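Long-range contacts in putative periplasmic protein (Wolinella succinogenes, PDB 3KN3), which binds glutathione and has the periplasmic binding protein fold, probably serving to capture a small solute in the periplasm: residues E66-F74 with S204-R212; I110-R120 with T158-T169. All blocks are in the same frame, centred on the assembly; numbering follows the deposited sequence.

Interaction 1: E66-F74 with S204-R212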
loop_
_atom_site.group_PDB
_atom_site.type_symbol
_atom_site.label_atom_id
_atom_site.label_comp_id
_atom_site.label_asym_id
_atom_site.label_seq_id
_atom_site.Cartn_x
_atom_site.Cartn_y
_atom_site.Cartn_z
ATOM N N GLU A 66 2.383 -5.916 11.487
ATOM C CA GLU A 66 1.785 -7.173 11.052
ATOM C C GLU A 66 2.636 -8.327 11.558
ATOM O O GLU A 66 2.128 -9.316 12.094
ATOM C CB GLU A 66 1.691 -7.239 9.530
ATOM C CG GLU A 66 0.759 -6.218 8.912
ATOM C CD GLU A 66 0.796 -6.275 7.403
ATOM O OE1 GLU A 66 1.279 -7.305 6.886
ATOM O OE2 GLU A 66 0.359 -5.303 6.739
ATOM N N LEU A 67 3.950 -8.181 11.408
ATOM C CA LEU A 67 4.881 -9.224 11.826
ATOM C C LEU A 67 4.920 -9.398 13.353
ATOM O O LEU A 67 4.930 -10.517 13.852
ATOM C CB LEU A 67 6.271 -8.963 11.242
ATOM C CG LEU A 67 6.289 -8.820 9.713
ATOM C CD1 LEU A 67 7.617 -9.304 9.139
ATOM C CD2 LEU A 67 5.130 -9.567 9.044
ATOM N N GLU A 68 4.929 -8.284 14.077
ATOM C CA GLU A 68 4.757 -8.292 15.527
ATOM C C GLU A 68 3.538 -9.104 15.897
ATOM O O GLU A 68 3.580 -9.970 16.774
ATOM C CB GLU A 68 4.494 -6.874 16.013
ATOM C CG GLU A 68 5.579 -5.906 15.705
ATOM C CD GLU A 68 6.444 -5.681 16.902
ATOM O OE1 GLU A 68 7.493 -5.017 16.756
ATOM O OE2 GLU A 68 6.067 -6.177 17.991
ATOM N N TYR A 69 2.440 -8.769 15.226
ATOM C CA TYR A 69 1.137 -9.350 15.469
ATOM C C TYR A 69 1.195 -10.869 15.408
ATOM O O TYR A 69 0.789 -11.545 16.351
ATOM C CB TYR A 69 0.164 -8.827 14.417
ATOM C CG TYR A 69 -1.297 -8.882 14.793
ATOM C CD1 TYR A 69 -1.788 -8.118 15.842
ATOM C CD2 TYR A 69 -2.194 -9.666 14.069
ATOM C CE1 TYR A 69 -3.118 -8.140 16.174
ATOM C CE2 TYR A 69 -3.520 -9.701 14.392
ATOM C CZ TYR A 69 -3.985 -8.934 15.450
ATOM O OH TYR A 69 -5.317 -8.950 15.787
ATOM N N VAL A 70 1.700 -11.396 14.294
ATOM C CA VAL A 70 1.851 -12.842 14.107
ATOM C C VAL A 70 2.674 -13.443 15.229
ATOM O O VAL A 70 2.303 -14.436 15.853
ATOM C CB VAL A 70 2.593 -13.138 12.801
ATOM C CG1 VAL A 70 2.785 -14.644 12.624
ATOM C CG2 VAL A 70 1.854 -12.527 11.638
ATOM N N GLU A 71 3.812 -12.817 15.462
ATOM C CA GLU A 71 4.711 -13.177 16.540
ATOM C C GLU A 71 4.035 -13.301 17.911
ATOM O O GLU A 71 4.182 -14.321 18.592
ATOM C CB GLU A 71 5.799 -12.123 16.616
ATOM C CG GLU A 71 6.817 -12.402 17.651
ATOM C CD GLU A 71 8.188 -12.287 17.077
ATOM O OE1 GLU A 71 9.108 -12.906 17.644
ATOM O OE2 GLU A 71 8.335 -11.598 16.043
ATOM N N LYS A 72 3.319 -12.246 18.310
ATOM C CA LYS A 72 2.635 -12.184 19.602
ATOM C C LYS A 72 1.605 -13.307 19.737
ATOM O O LYS A 72 1.187 -13.652 20.844
ATOM C CB LYS A 72 1.935 -10.822 19.760
ATOM C CG LYS A 72 2.406 -9.953 20.941
ATOM C CD LYS A 72 3.460 -8.926 20.523
ATOM C CE LYS A 72 2.842 -7.592 20.136
ATOM N NZ LYS A 72 2.242 -6.911 21.313
ATOM N N GLY A 73 1.188 -13.863 18.604
ATOM C CA GLY A 73 0.217 -14.943 18.598
ATOM C C GLY A 73 -1.196 -14.481 18.289
ATOM O O GLY A 73 -2.149 -15.246 18.394
ATOM N N PHE A 74 -1.329 -13.225 17.893
ATOM C CA PHE A 74 -2.638 -12.627 17.692
ATOM C C PHE A 74 -3.236 -13.019 16.351
ATOM O O PHE A 74 -4.420 -13.340 16.274
ATOM C CB PHE A 74 -2.579 -11.094 17.858
ATOM C CG PHE A 74 -2.190 -10.661 19.240
ATOM C CD1 PHE A 74 -2.298 -11.541 20.305
ATOM C CD2 PHE A 74 -1.729 -9.382 19.479
ATOM C CE1 PHE A 74 -1.940 -11.153 21.586
ATOM C CE2 PHE A 74 -1.370 -8.982 20.753
ATOM C CZ PHE A 74 -1.477 -9.868 21.808
ATOM N N SER A 204 -2.258 -6.821 3.921
ATOM C CA SER A 204 -2.226 -8.151 4.506
ATOM C C SER A 204 -3.515 -8.533 5.203
ATOM O O SER A 204 -4.040 -7.759 6.000
ATOM C CB SER A 204 -1.091 -8.247 5.516
ATOM O OG SER A 204 0.152 -8.072 4.881
ATOM N N ILE A 205 -4.008 -9.733 4.902
ATOM C CA ILE A 205 -5.122 -10.325 5.619
ATOM C C ILE A 205 -4.530 -11.300 6.598
ATOM O O ILE A 205 -3.650 -12.071 6.241
ATOM C CB ILE A 205 -6.049 -11.113 4.689
ATOM C CG1 ILE A 205 -6.545 -10.226 3.560
ATOM C CG2 ILE A 205 -7.259 -11.657 5.448
ATOM C CD1 ILE A 205 -7.277 -10.990 2.504
HETATM N N MSE A 206 -4.988 -11.251 7.841
HETATM C CA MSE A 206 -4.632 -12.277 8.813
HETATM C C MSE A 206 -5.887 -12.759 9.519
HETATM O O MSE A 206 -6.804 -11.975 9.784
HETATM C CB MSE A 206 -3.643 -11.747 9.849
HETATM C CG MSE A 206 -2.290 -11.381 9.273
HETATM SE SE MSE A 206 -1.228 -10.310 10.522
HETATM C CE MSE A 206 0.477 -10.296 9.598
ATOM N N ALA A 207 -5.916 -14.047 9.824
ATOM C CA ALA A 207 -7.009 -14.626 10.573
ATOM C C ALA A 207 -6.779 -14.424 12.045
ATOM O O ALA A 207 -5.652 -14.428 12.527
ATOM C CB ALA A 207 -7.153 -16.103 10.273
ATOM N N VAL A 208 -7.874 -14.240 12.759
ATOM C CA VAL A 208 -7.809 -14.175 14.190
ATOM C C VAL A 208 -7.475 -15.573 14.707
ATOM O O VAL A 208 -8.097 -16.555 14.317
ATOM C CB VAL A 208 -9.139 -13.587 14.769
ATOM C CG1 VAL A 208 -9.399 -14.075 16.181
ATOM C CG2 VAL A 208 -9.086 -12.072 14.720
ATOM N N ASN A 209 -6.470 -15.659 15.566
ATOM C CA ASN A 209 -6.046 -16.937 16.117
ATOM C C ASN A 209 -7.141 -17.653 16.900
ATOM O O ASN A 209 -7.540 -17.193 17.963
ATOM C CB ASN A 209 -4.840 -16.733 17.022
ATOM C CG ASN A 209 -4.181 -18.037 17.404
ATOM O OD1 ASN A 209 -4.708 -19.115 17.121
ATOM N ND2 ASN A 209 -3.023 -17.949 18.051
ATOM N N PRO A 210 -7.607 -18.803 16.392
ATOM C CA PRO A 210 -8.729 -19.504 17.040
ATOM C C PRO A 210 -8.321 -20.032 18.418
ATOM O O PRO A 210 -9.174 -20.250 19.274
ATOM C CB PRO A 210 -9.014 -20.688 16.098
ATOM C CG PRO A 210 -7.953 -20.618 14.982
ATOM C CD PRO A 210 -6.903 -19.651 15.408
ATOM N N LYS A 211 -7.019 -20.226 18.614
ATOM C CA LYS A 211 -6.480 -20.709 19.876
ATOM C C LYS A 211 -6.745 -19.718 20.996
ATOM O O LYS A 211 -6.870 -20.105 22.151
ATOM C CB LYS A 211 -4.975 -20.948 19.763
ATOM C CG LYS A 211 -4.547 -22.401 19.834
ATOM C CD LYS A 211 -5.001 -23.185 18.603
ATOM C CE LYS A 211 -4.393 -24.592 18.579
ATOM N NZ LYS A 211 -2.895 -24.562 18.595
ATOM N N ARG A 212 -6.823 -18.437 20.672
ATOM C CA ARG A 212 -7.162 -17.468 21.706
ATOM C C ARG A 212 -8.581 -16.935 21.586
ATOM O O ARG A 212 -9.146 -16.441 22.560
ATOM C CB ARG A 212 -6.130 -16.334 21.813
ATOM C CG ARG A 212 -5.646 -15.748 20.522
ATOM C CD ARG A 212 -4.287 -15.083 20.730
ATOM N NE ARG A 212 -4.214 -14.330 21.983
ATOM C CZ ARG A 212 -4.845 -13.178 22.196
ATOM N NH1 ARG A 212 -5.603 -12.661 21.244
ATOM N NH2 ARG A 212 -4.737 -12.548 23.361
HETATM O O HOH W 1 -6.201 -12.898 18.611
#

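Interaction 2: I110-R120 with T158-T169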
loop_
_atom_site.group_PDB
_atom_site.type_symbol
_atom_site.label_atom_id
_atom_site.label_comp_id
_atom_site.label_asym_id
_atom_site.label_seq_id
_atom_site.Cartn_x
_atom_site.Cartn_y
_atom_site.Cartn_z
ATOM N N ILE A 110 19.626 9.801 -9.622
ATOM C CA ILE A 110 19.071 10.934 -8.912
ATOM C C ILE A 110 20.106 11.504 -7.950
ATOM O O ILE A 110 20.331 12.711 -7.908
ATOM C CB ILE A 110 17.792 10.526 -8.150
ATOM C CG1 ILE A 110 16.624 10.391 -9.125
ATOM C CG2 ILE A 110 17.448 11.530 -7.086
ATOM C CD1 ILE A 110 15.425 9.654 -8.556
ATOM N N GLU A 111 20.755 10.627 -7.199
ATOM C CA GLU A 111 21.802 11.068 -6.298
ATOM C C GLU A 111 22.975 11.690 -7.050
ATOM O O GLU A 111 23.395 12.812 -6.754
ATOM C CB GLU A 111 22.290 9.910 -5.443
ATOM C CG GLU A 111 23.218 10.354 -4.348
ATOM C CD GLU A 111 23.715 9.202 -3.526
ATOM O OE1 GLU A 111 24.015 8.147 -4.129
ATOM O OE2 GLU A 111 23.809 9.349 -2.285
ATOM N N LYS A 112 23.501 10.950 -8.019
ATOM C CA LYS A 112 24.622 11.413 -8.834
ATOM C C LYS A 112 24.365 12.804 -9.424
ATOM O O LYS A 112 25.163 13.723 -9.243
ATOM C CB LYS A 112 24.950 10.388 -9.935
ATOM C CG LYS A 112 26.070 10.799 -10.895
ATOM C CD LYS A 112 26.755 9.576 -11.526
ATOM C CE LYS A 112 26.513 9.466 -13.033
ATOM N NZ LYS A 112 27.425 10.324 -13.843
ATOM N N GLU A 113 23.246 12.964 -10.117
ATOM C CA GLU A 113 22.941 14.248 -10.735
ATOM C C GLU A 113 22.321 15.233 -9.751
ATOM O O GLU A 113 22.096 16.393 -10.085
ATOM C CB GLU A 113 22.043 14.051 -11.957
ATOM C CG GLU A 113 22.692 13.202 -13.033
ATOM C CD GLU A 113 21.880 13.164 -14.301
ATOM O OE1 GLU A 113 20.780 13.747 -14.305
ATOM O OE2 GLU A 113 22.337 12.558 -15.291
ATOM N N GLN A 114 22.065 14.764 -8.533
ATOM C CA GLN A 114 21.413 15.573 -7.492
ATOM C C GLN A 114 20.103 16.197 -7.960
ATOM O O GLN A 114 19.944 17.408 -7.889
ATOM C CB GLN A 114 22.355 16.681 -6.995
ATOM C CG GLN A 114 23.602 16.179 -6.281
ATOM C CD GLN A 114 24.380 17.296 -5.603
ATOM O OE1 GLN A 114 24.364 17.426 -4.373
ATOM N NE2 GLN A 114 25.061 18.114 -6.403
ATOM N N VAL A 115 19.175 15.391 -8.466
ATOM C CA VAL A 115 17.869 15.924 -8.841
ATOM C C VAL A 115 16.963 16.032 -7.608
ATOM O O VAL A 115 17.074 15.259 -6.654
ATOM C CB VAL A 115 17.167 15.092 -9.936
ATOM C CG1 VAL A 115 18.151 14.736 -11.038
ATOM C CG2 VAL A 115 16.594 13.855 -9.341
ATOM N N LYS A 116 16.075 17.006 -7.627
ATOM C CA LYS A 116 15.236 17.255 -6.476
ATOM C C LYS A 116 14.308 16.073 -6.242
ATOM O O LYS A 116 13.611 15.623 -7.145
ATOM C CB LYS A 116 14.442 18.558 -6.651
ATOM C CG LYS A 116 13.505 18.878 -5.513
ATOM C CD LYS A 116 14.237 19.414 -4.276
ATOM C CE LYS A 116 15.104 20.649 -4.557
ATOM N NZ LYS A 116 14.385 21.817 -5.155
ATOM N N PHE A 117 14.318 15.568 -5.018
ATOM C CA PHE A 117 13.402 14.530 -4.630
ATOM C C PHE A 117 12.658 14.919 -3.359
ATOM O O PHE A 117 13.267 15.203 -2.332
ATOM C CB PHE A 117 14.133 13.202 -4.426
ATOM C CG PHE A 117 13.206 12.069 -4.152
ATOM C CD1 PHE A 117 12.781 11.247 -5.173
ATOM C CD2 PHE A 117 12.693 11.868 -2.877
ATOM C CE1 PHE A 117 11.899 10.213 -4.921
ATOM C CE2 PHE A 117 11.811 10.842 -2.625
ATOM C CZ PHE A 117 11.411 10.018 -3.653
ATOM N N VAL A 118 11.334 14.891 -3.427
ATOM C CA VAL A 118 10.500 15.278 -2.301
ATOM C C VAL A 118 9.921 14.092 -1.534
ATOM O O VAL A 118 9.153 13.304 -2.065
ATOM C CB VAL A 118 9.344 16.181 -2.757
ATOM C CG1 VAL A 118 8.555 16.687 -1.535
ATOM C CG2 VAL A 118 9.885 17.339 -3.606
ATOM N N SER A 119 10.280 13.996 -0.266
ATOM C CA SER A 119 9.777 12.945 0.596
ATOM C C SER A 119 8.569 13.447 1.399
ATOM O O SER A 119 8.473 14.642 1.725
ATOM C CB SER A 119 10.893 12.489 1.538
ATOM O OG SER A 119 10.390 11.707 2.599
ATOM N N ARG A 120 7.655 12.531 1.717
ATOM C CA ARG A 120 6.515 12.851 2.574
ATOM C C ARG A 120 7.014 13.413 3.896
ATOM O O ARG A 120 6.425 14.338 4.436
ATOM C CB ARG A 120 5.642 11.609 2.841
ATOM C CG ARG A 120 4.751 11.190 1.686
ATOM C CD ARG A 120 3.540 12.079 1.541
ATOM N NE ARG A 120 2.647 11.999 2.700
ATOM C CZ ARG A 120 1.642 11.132 2.820
ATOM N NH1 ARG A 120 1.387 10.246 1.863
ATOM N NH2 ARG A 120 0.886 11.146 3.905
ATOM N N THR A 158 2.564 17.063 -1.167
ATOM C CA THR A 158 3.959 16.807 -1.512
ATOM C C THR A 158 4.138 16.586 -3.018
ATOM O O THR A 158 5.201 16.850 -3.567
ATOM C CB THR A 158 4.620 15.670 -0.669
ATOM O OG1 THR A 158 4.802 14.507 -1.470
ATOM C CG2 THR A 158 3.808 15.313 0.534
ATOM N N ILE A 159 3.096 16.133 -3.698
ATOM C CA ILE A 159 3.131 16.112 -5.157
ATOM C C ILE A 159 3.199 17.546 -5.697
ATOM O O ILE A 159 3.942 17.849 -6.632
ATOM C CB ILE A 159 1.913 15.384 -5.757
ATOM C CG1 ILE A 159 1.907 13.911 -5.341
ATOM C CG2 ILE A 159 1.930 15.488 -7.264
ATOM C CD1 ILE A 159 0.837 13.095 -6.002
ATOM N N ASN A 160 2.429 18.439 -5.102
ATOM C CA ASN A 160 2.463 19.824 -5.561
ATOM C C ASN A 160 3.810 20.491 -5.300
ATOM O O ASN A 160 4.292 21.281 -6.115
ATOM C CB ASN A 160 1.310 20.635 -4.966
ATOM C CG ASN A 160 -0.037 20.236 -5.555
ATOM O OD1 ASN A 160 -0.160 20.021 -6.770
ATOM N ND2 ASN A 160 -1.052 20.127 -4.695
ATOM N N ILE A 161 4.422 20.158 -4.172
ATOM C CA ILE A 161 5.744 20.675 -3.886
ATOM C C ILE A 161 6.738 20.161 -4.917
ATOM O O ILE A 161 7.544 20.942 -5.422
ATOM C CB ILE A 161 6.190 20.301 -2.477
ATOM C CG1 ILE A 161 5.410 21.115 -1.439
ATOM C CG2 ILE A 161 7.665 20.538 -2.310
ATOM C CD1 ILE A 161 5.487 20.521 -0.042
ATOM N N ALA A 162 6.679 18.860 -5.238
ATOM C CA ALA A 162 7.596 18.293 -6.229
ATOM C C ALA A 162 7.431 19.003 -7.564
ATOM O O ALA A 162 8.406 19.306 -8.248
ATOM C CB ALA A 162 7.407 16.748 -6.401
ATOM N N GLU A 163 6.186 19.257 -7.931
ATOM C CA GLU A 163 5.888 19.941 -9.177
ATOM C C GLU A 163 6.435 21.375 -9.110
ATOM O O GLU A 163 7.052 21.863 -10.058
ATOM C CB GLU A 163 4.376 19.924 -9.426
ATOM C CG GLU A 163 3.943 20.298 -10.831
ATOM C CD GLU A 163 3.921 21.808 -11.088
ATOM O OE1 GLU A 163 3.515 22.580 -10.184
ATOM O OE2 GLU A 163 4.300 22.210 -12.213
ATOM N N GLU A 164 6.224 22.033 -7.976
ATOM C CA GLU A 164 6.673 23.412 -7.800
ATOM C C GLU A 164 8.178 23.531 -7.976
ATOM O O GLU A 164 8.655 24.449 -8.635
ATOM C CB GLU A 164 6.254 23.957 -6.431
ATOM C CG GLU A 164 4.926 24.703 -6.455
ATOM C CD GLU A 164 4.000 24.349 -5.282
ATOM O OE1 GLU A 164 4.418 24.474 -4.103
ATOM O OE2 GLU A 164 2.839 23.961 -5.550
ATOM N N GLN A 165 8.923 22.590 -7.401
ATOM C CA GLN A 165 10.380 22.656 -7.451
ATOM C C GLN A 165 10.980 21.824 -8.547
ATOM O O GLN A 165 12.160 21.515 -8.515
ATOM C CB GLN A 165 10.991 22.305 -6.101
ATOM C CG GLN A 165 10.613 23.333 -5.066
ATOM C CD GLN A 165 10.999 22.952 -3.665
ATOM O OE1 GLN A 165 10.197 23.073 -2.748
ATOM N NE2 GLN A 165 12.227 22.487 -3.489
ATOM N N LYS A 166 10.161 21.480 -9.527
ATOM C CA LYS A 166 10.662 20.888 -10.764
ATOM C C LYS A 166 11.442 19.599 -10.484
ATOM O O LYS A 166 12.427 19.295 -11.158
ATOM C CB LYS A 166 11.527 21.904 -11.521
ATOM C CG LYS A 166 10.985 23.331 -11.469
ATOM C CD LYS A 166 10.328 23.752 -12.768
ATOM C CE LYS A 166 11.358 23.848 -13.897
ATOM N NZ LYS A 166 10.764 24.276 -15.201
ATOM N N GLY A 167 10.976 18.851 -9.488
ATOM C CA GLY A 167 11.621 17.631 -9.052
ATOM C C GLY A 167 10.706 16.419 -9.048
ATOM O O GLY A 167 9.659 16.409 -9.698
ATOM N N LEU A 168 11.103 15.397 -8.293
ATOM C CA LEU A 168 10.463 14.088 -8.343
ATOM C C LEU A 168 9.842 13.692 -7.017
ATOM O O LEU A 168 10.229 14.203 -5.960
ATOM C CB LEU A 168 11.504 13.025 -8.694
ATOM C CG LEU A 168 12.276 13.206 -9.988
ATOM C CD1 LEU A 168 13.370 12.164 -10.108
ATOM C CD2 LEU A 168 11.308 13.135 -11.147
ATOM N N THR A 169 8.900 12.758 -7.070
ATOM C CA THR A 169 8.423 12.138 -5.845
ATOM C C THR A 169 7.851 10.725 -6.037
ATOM O O THR A 169 7.614 10.264 -7.157
ATOM C CB THR A 169 7.392 13.038 -5.104
ATOM O OG1 THR A 169 7.232 12.576 -3.758
ATOM C CG2 THR A 169 6.045 13.012 -5.822
#

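Interaction 1: E66-F74 with S204-R212
Selenomethionine Met206 meets Glu66, Tyr69 and Val70 where helix 63-72 packs on strand 202-208 of an alpha/beta lobe of the periplasmic binding protein fold. The methyl CE of Met206 lies 3.3 Å from Val70 CG2, and the two side chains cross at about a right angle. The same Met206 CE also touches Glu66 CB. Beside it, Met206 SE is 3.7 Å from Tyr69 CD2, a Met-aromatic contact that approaches the ring obliquely. Met206 reaches the helix because its chain is extended beyond CG (chi2 166°). Glu66 OE1 accepts a hydrogen bond from Ser204 OG, but the modelled distance is doubtful. The helix ends in a Schellman motif at Gly73. Asn209 holds the chain just after the helix end: Asn209 ND2 donates to Gly73 O at 2.9 Å and Asn209 N donates to Phe74 O at 3.2 Å. Arg212 lays one face of its guanidinium over Phe74 CD1, with the ring and guanidinium planes 50° apart. NH1 of Arg212 also bonds Glu51 O. Replacing Arg212 by alanine takes away the guanidinium, which would probably uncover this side of the Phe74 ring and leave Glu51 O and the bridging water without that donor. Further out, Tyr69 OH bonds Leu47 O, and Phe74 CB sits over the centre of the Tyr69 ring. One water joins the two segments, 3.0 Å from Phe74 O and 2.7 Å from Arg212 NH1.

Interaction 2: I110-R120 with T158-T169
Val118 spreads two methyls against helix 155-164. Val118 CG1, anti to the backbone N (chi1 -175°), lies 4.0 Å from Ile161 CG2, and Val118 CG2 lies 3.8 Å from Ala162 CB. Thr169 turns its hydroxyl anti to its own N (chi1 -164°), where Thr169 OG1 donates to Val118 O at 2.7 Å, in the carbonyl plane. Two backbone bonds pair the parallel strands: Leu168 N to Lys116 O, and Val118 N to Leu168 O. Leu168 O also lies over one face of the Phe117 ring, offset toward the rim. Leu168 CD1 touches Ile110 CD1 at 3.6 Å and Val115 CG2 at 3.7 Å, which joins the end of helix 103-113 and the loop after it to the strand pair. Gly167 CA lies against Lys116 O. Past the strand, Arg120 CD rests on Thr158 CG2 at 3.4 Å. Arg120 NE bonds Gln153 O, and its NH2 forms a salt bridge with Asp122; Arg120 is a glutathione-binding residue. The topology is a beta-alpha-beta crossover: helix 155-164 links strands 148-150 and 168-172 and passes over strand 117-119, which lies between them.

In the fold
Interactions 1 and 2 lie on opposite sides of the centre of the chain. Their centres are 38 Å apart, and their nearest atoms stay about 16 Å apart. Each packs a helix on a different mixed sheet, consistent with the two lobes of a periplasmic binding protein. Glutathione is not bound to this chain, but its known binding residues lie near both contacts. By interaction 1, the Glu66 side chain is about 5 Å from that of His61, and the Ser204 side chain about 6 Å from that of Tyr203. Interaction 2 contains Arg120, whose side chain is about 4 Å from that of Thr126. Both lobes therefore probably contribute to one ligand site.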